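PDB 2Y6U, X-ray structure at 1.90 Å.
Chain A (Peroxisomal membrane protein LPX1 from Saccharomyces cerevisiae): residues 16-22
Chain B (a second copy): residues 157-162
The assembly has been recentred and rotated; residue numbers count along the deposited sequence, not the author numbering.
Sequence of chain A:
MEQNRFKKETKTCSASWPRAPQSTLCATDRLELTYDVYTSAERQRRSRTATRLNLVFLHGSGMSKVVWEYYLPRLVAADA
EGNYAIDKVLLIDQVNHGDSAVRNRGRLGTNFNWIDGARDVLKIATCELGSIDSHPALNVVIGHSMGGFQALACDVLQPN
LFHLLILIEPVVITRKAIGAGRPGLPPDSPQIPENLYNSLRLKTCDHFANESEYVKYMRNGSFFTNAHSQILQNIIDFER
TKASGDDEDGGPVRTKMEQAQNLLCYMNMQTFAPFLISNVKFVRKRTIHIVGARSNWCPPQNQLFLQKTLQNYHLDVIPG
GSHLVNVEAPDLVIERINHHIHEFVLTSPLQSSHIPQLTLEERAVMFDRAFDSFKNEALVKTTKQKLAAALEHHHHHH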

ATOM      1  N   SER A  16      -5.817   3.612  -8.292  1.00 21.66           N
ATOM      2  CA  SER A  16      -5.827   3.531  -6.857  1.00 21.74           C
ATOM      3  C   SER A  16      -6.395   4.805  -6.280  1.00 22.04           C
ATOM      4  O   SER A  16      -6.242   5.905  -6.874  1.00 22.45           O
ATOM      5  CB  SER A  16      -4.401   3.302  -6.240  1.00 22.99           C
ATOM      6  OG  SER A  16      -3.531   4.321  -6.554  1.00 21.83           O
ATOM      7  N   TRP A  17      -7.038   4.642  -5.159  1.00 23.72           N
ATOM      8  CA  TRP A  17      -7.713   5.795  -4.502  1.00 24.18           C
ATOM      9  C   TRP A  17      -7.573   5.580  -3.031  1.00 23.28           C
ATOM     10  O   TRP A  17      -7.709   4.425  -2.522  1.00 23.48           O
ATOM     11  CB  TRP A  17      -9.226   5.883  -4.946  1.00 26.10           C
ATOM     12  CG  TRP A  17      -9.932   7.067  -4.323  1.00 25.54           C
ATOM     13  CD1 TRP A  17     -10.082   8.307  -4.885  1.00 27.81           C
ATOM     14  CD2 TRP A  17     -10.476   7.156  -3.004  1.00 25.18           C
ATOM     15  NE1 TRP A  17     -10.658   9.160  -3.988  1.00 27.50           N
ATOM     16  CE2 TRP A  17     -10.953   8.485  -2.832  1.00 25.42           C
ATOM     17  CE3 TRP A  17     -10.621   6.269  -1.952  1.00 28.68           C
ATOM     18  CZ2 TRP A  17     -11.497   8.933  -1.621  1.00 28.01           C
ATOM     19  CZ3 TRP A  17     -11.197   6.697  -0.785  1.00 33.16           C
ATOM     20  CH2 TRP A  17     -11.598   8.036  -0.614  1.00 29.74           C
ATOM     21  N   PRO A  18      -7.363   6.668  -2.278  1.00 23.79           N
ATOM     22  CA  PRO A  18      -7.173   8.065  -2.627  1.00 22.52           C
ATOM     23  C   PRO A  18      -5.781   8.357  -3.097  1.00 24.04           C
ATOM     24  O   PRO A  18      -4.953   7.458  -3.144  1.00 22.51           O
ATOM     25  CB  PRO A  18      -7.509   8.819  -1.326  1.00 23.49           C
ATOM     26  CG  PRO A  18      -7.156   7.849  -0.260  1.00 24.33           C
ATOM     27  CD  PRO A  18      -7.403   6.461  -0.843  1.00 24.81           C
ATOM     28  N   ARG A  19      -5.601   9.616  -3.483  1.00 22.95           N
ATOM     29  CA  ARG A  19      -4.423  10.115  -4.160  1.00 23.24           C
ATOM     30  C   ARG A  19      -3.997  11.423  -3.503  1.00 24.07           C
ATOM     31  O   ARG A  19      -4.721  11.995  -2.709  1.00 23.35           O
ATOM     32  CB  ARG A  19      -4.660  10.296  -5.677  1.00 21.66           C
ATOM     33  CG  ARG A  19      -5.311   9.032  -6.340  1.00 24.37           C
ATOM     34  CD  ARG A  19      -5.376   9.225  -7.838  1.00 23.66           C
ATOM     35  NE  ARG A  19      -4.101   9.142  -8.547  1.00 23.57           N
ATOM     36  CZ  ARG A  19      -3.499   7.976  -8.884  1.00 24.69           C
ATOM     37  NH1 ARG A  19      -4.064   6.832  -8.523  1.00 23.16           N
ATOM     38  NH2 ARG A  19      -2.414   7.956  -9.655  1.00 24.61           N
ATOM     39  N   ALA A  20      -2.788  11.858  -3.837  1.00 23.48           N
ATOM     40  CA  ALA A  20      -2.277  13.128  -3.315  1.00 25.06           C
ATOM     41  C   ALA A  20      -3.266  14.244  -3.730  1.00 26.42           C
ATOM     42  O   ALA A  20      -3.921  14.209  -4.832  1.00 24.63           O
ATOM     43  CB  ALA A  20      -0.870  13.410  -3.963  1.00 24.30           C
ATOM     44  N   PRO A  21      -3.298  15.294  -2.916  1.00 30.17           N
ATOM     45  CA  PRO A  21      -4.207  16.442  -3.263  1.00 31.49           C
ATOM     46  C   PRO A  21      -3.815  17.053  -4.630  1.00 30.22           C
ATOM     47  O   PRO A  21      -2.644  17.039  -5.007  1.00 31.26           O
ATOM     48  CB  PRO A  21      -3.881  17.471  -2.133  1.00 34.04           C
ATOM     49  CG  PRO A  21      -3.297  16.738  -1.057  1.00 35.74           C
ATOM     50  CD  PRO A  21      -2.522  15.555  -1.683  1.00 32.42           C
ATOM     51  N   GLN A  22      -4.806  17.448  -5.412  1.00 31.25           N
ATOM     52  CA  GLN A  22      -4.616  17.969  -6.799  1.00 31.34           C
ATOM     53  C   GLN A  22      -4.056  16.966  -7.784  1.00 28.40           C
ATOM     54  O   GLN A  22      -3.563  17.349  -8.859  1.00 29.56           O
ATOM     55  CB  GLN A  22      -3.809  19.286  -6.817  1.00 33.89           C
ATOM     56  CG  GLN A  22      -4.618  20.455  -6.280  1.00 42.24           C
ATOM     57  CD  GLN A  22      -4.823  20.396  -4.797  1.00 47.88           C
ATOM     58  OE1 GLN A  22      -3.854  20.271  -4.036  1.00 50.97           O
ATOM     59  NE2 GLN A  22      -6.081  20.525  -4.357  1.00 52.95           N
TER
ATOM     60  N   LEU B 157       1.237   3.745   4.507  1.00 19.41           N
ATOM     61  CA  LEU B 157       1.081   3.087   3.251  1.00 19.38           C
ATOM     62  C   LEU B 157       0.120   3.857   2.290  1.00 21.00           C
ATOM     63  O   LEU B 157       0.129   3.593   1.115  1.00 20.85           O
ATOM     64  CB  LEU B 157       0.456   1.691   3.461  1.00 22.01           C
ATOM     65  CG  LEU B 157       1.442   0.742   4.210  1.00 22.27           C
ATOM     66  CD1 LEU B 157       0.688  -0.593   4.509  1.00 23.87           C
ATOM     67  CD2 LEU B 157       2.743   0.529   3.358  1.00 23.98           C
ATOM     68  N   GLN B 158      -0.721   4.709   2.849  1.00 22.09           N
ATOM     69  CA  GLN B 158      -1.748   5.446   2.062  1.00 21.51           C
ATOM     70  C   GLN B 158      -2.054   6.763   2.860  1.00 20.97           C
ATOM     71  O   GLN B 158      -3.004   6.829   3.617  1.00 21.01           O
ATOM     72  CB  GLN B 158      -2.958   4.581   1.953  1.00 20.75           C
ATOM     73  CG  GLN B 158      -4.217   5.282   1.207  1.00 22.50           C
ATOM     74  CD  GLN B 158      -3.817   6.114   0.063  1.00 20.05           C
ATOM     75  OE1 GLN B 158      -3.372   7.258   0.247  1.00 21.95           O
ATOM     76  NE2 GLN B 158      -3.932   5.561  -1.166  1.00 20.48           N
ATOM     77  N   PRO B 159      -1.253   7.777   2.689  1.00 20.16           N
ATOM     78  CA  PRO B 159      -1.377   8.908   3.509  1.00 21.31           C
ATOM     79  C   PRO B 159      -2.499   9.884   3.064  1.00 23.05           C
ATOM     80  O   PRO B 159      -2.646  10.991   3.627  1.00 23.21           O
ATOM     81  CB  PRO B 159       0.030   9.576   3.346  1.00 21.96           C
ATOM     82  CG  PRO B 159       0.404   9.319   1.997  1.00 23.97           C
ATOM     83  CD  PRO B 159      -0.057   7.887   1.848  1.00 23.11           C
ATOM     84  N   ASN B 160      -3.356   9.485   2.141  1.00 22.47           N
ATOM     85  CA  ASN B 160      -4.373  10.410   1.664  1.00 25.39           C
ATOM     86  C   ASN B 160      -5.758  10.015   2.147  1.00 25.82           C
ATOM     87  O   ASN B 160      -6.740  10.563   1.711  1.00 23.78           O
ATOM     88  CB  ASN B 160      -4.284  10.409   0.160  1.00 24.50           C
ATOM     89  CG  ASN B 160      -2.943  10.759  -0.323  1.00 28.22           C
ATOM     90  OD1 ASN B 160      -2.494  11.884  -0.091  1.00 25.96           O
ATOM     91  ND2 ASN B 160      -2.240   9.803  -1.053  1.00 25.23           N
ATOM     92  N   LEU B 161      -5.859   9.031   3.039  1.00 23.20           N
ATOM     93  CA  LEU B 161      -7.136   8.525   3.461  1.00 24.81           C
ATOM     94  C   LEU B 161      -7.573   9.121   4.814  1.00 25.16           C
ATOM     95  O   LEU B 161      -8.658   9.652   4.857  1.00 26.70           O
ATOM     96  CB  LEU B 161      -7.168   7.024   3.557  1.00 22.57           C
ATOM     97  CG  LEU B 161      -8.495   6.257   3.915  1.00 25.18           C
ATOM     98  CD1 LEU B 161      -9.508   6.518   2.856  1.00 24.47           C
ATOM     99  CD2 LEU B 161      -8.145   4.722   4.149  1.00 24.54           C
ATOM    100  N   PHE B 162      -6.860   8.884   5.890  1.00 23.98           N
ATOM    101  CA  PHE B 162      -7.336   9.323   7.204  1.00 24.29           C
ATOM    102  C   PHE B 162      -6.838  10.746   7.526  1.00 25.72           C
ATOM    103  O   PHE B 162      -5.655  11.021   7.427  1.00 27.96           O
ATOM    104  CB  PHE B 162      -6.982   8.283   8.292  1.00 24.03           C
ATOM    105  CG  PHE B 162      -7.631   6.985   8.078  1.00 23.01           C
ATOM    106  CD1 PHE B 162      -8.969   6.821   8.219  1.00 21.07           C
ATOM    107  CD2 PHE B 162      -6.861   5.855   7.852  1.00 22.19           C
ATOM    108  CE1 PHE B 162      -9.568   5.589   7.963  1.00 24.98           C
ATOM    109  CE2 PHE B 162      -7.466   4.606   7.644  1.00 24.61           C
ATOM    110  CZ  PHE B 162      -8.801   4.491   7.708  1.00 24.79           C
TER
HETATM  111  O   HOH W   1      -5.174   3.018  -1.989  0.50 22.24           O

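A segment of chain A without regular secondary structure lies against a type I turn, Gln158(B) to Leu161(B), that follows the end of a helix in the second copy. The backbones come nearest where Pro18(A) faces Asn160(B), their CA atoms 5.6 Å apart. Pro18(A), preceded by a cis peptide bond, points toward the turn, and its C-gamma endo ring fits against it: CG lies 3.4 Å from Asn160(B) O and 3.9 Å from Leu161(B) CB. The pyrrolidine thus meets both a carbonyl and an aliphatic surface.

The Gln158(B) amide is used at both ends. With chi1 t and chi2 p, it folds so that OE1 accepts from Asn160(B) N at 2.9 Å and, weakly, from Asn160(B) ND2 at 3.1 Å, bracing the turn. That leaves NE2 directed at chain A, where it donates a weak hydrogen bond to Pro18(A) O (2.9 Å) and a hydrogen bond to a water (2.9 Å from NE2 to the water O), which in turn donates to Trp17(A) O. The rule is compact: an amide held by its oxygen within its own turn can offer its nitrogen to a partner's backbone carbonyl.

Asn160(B), chi1 m, reaches along the segment, its OD1 3.5 Å from Ala20(A) CA. Trp17(A), chi1 t, starts away from the partner, yet its indole returns to it: CZ3 packs 4.0 Å from CD1 of Leu161(B). Arg19(A) also points away, and its NH1 donates to Ser16(A) O at 2.9 Å, tying its own segment together.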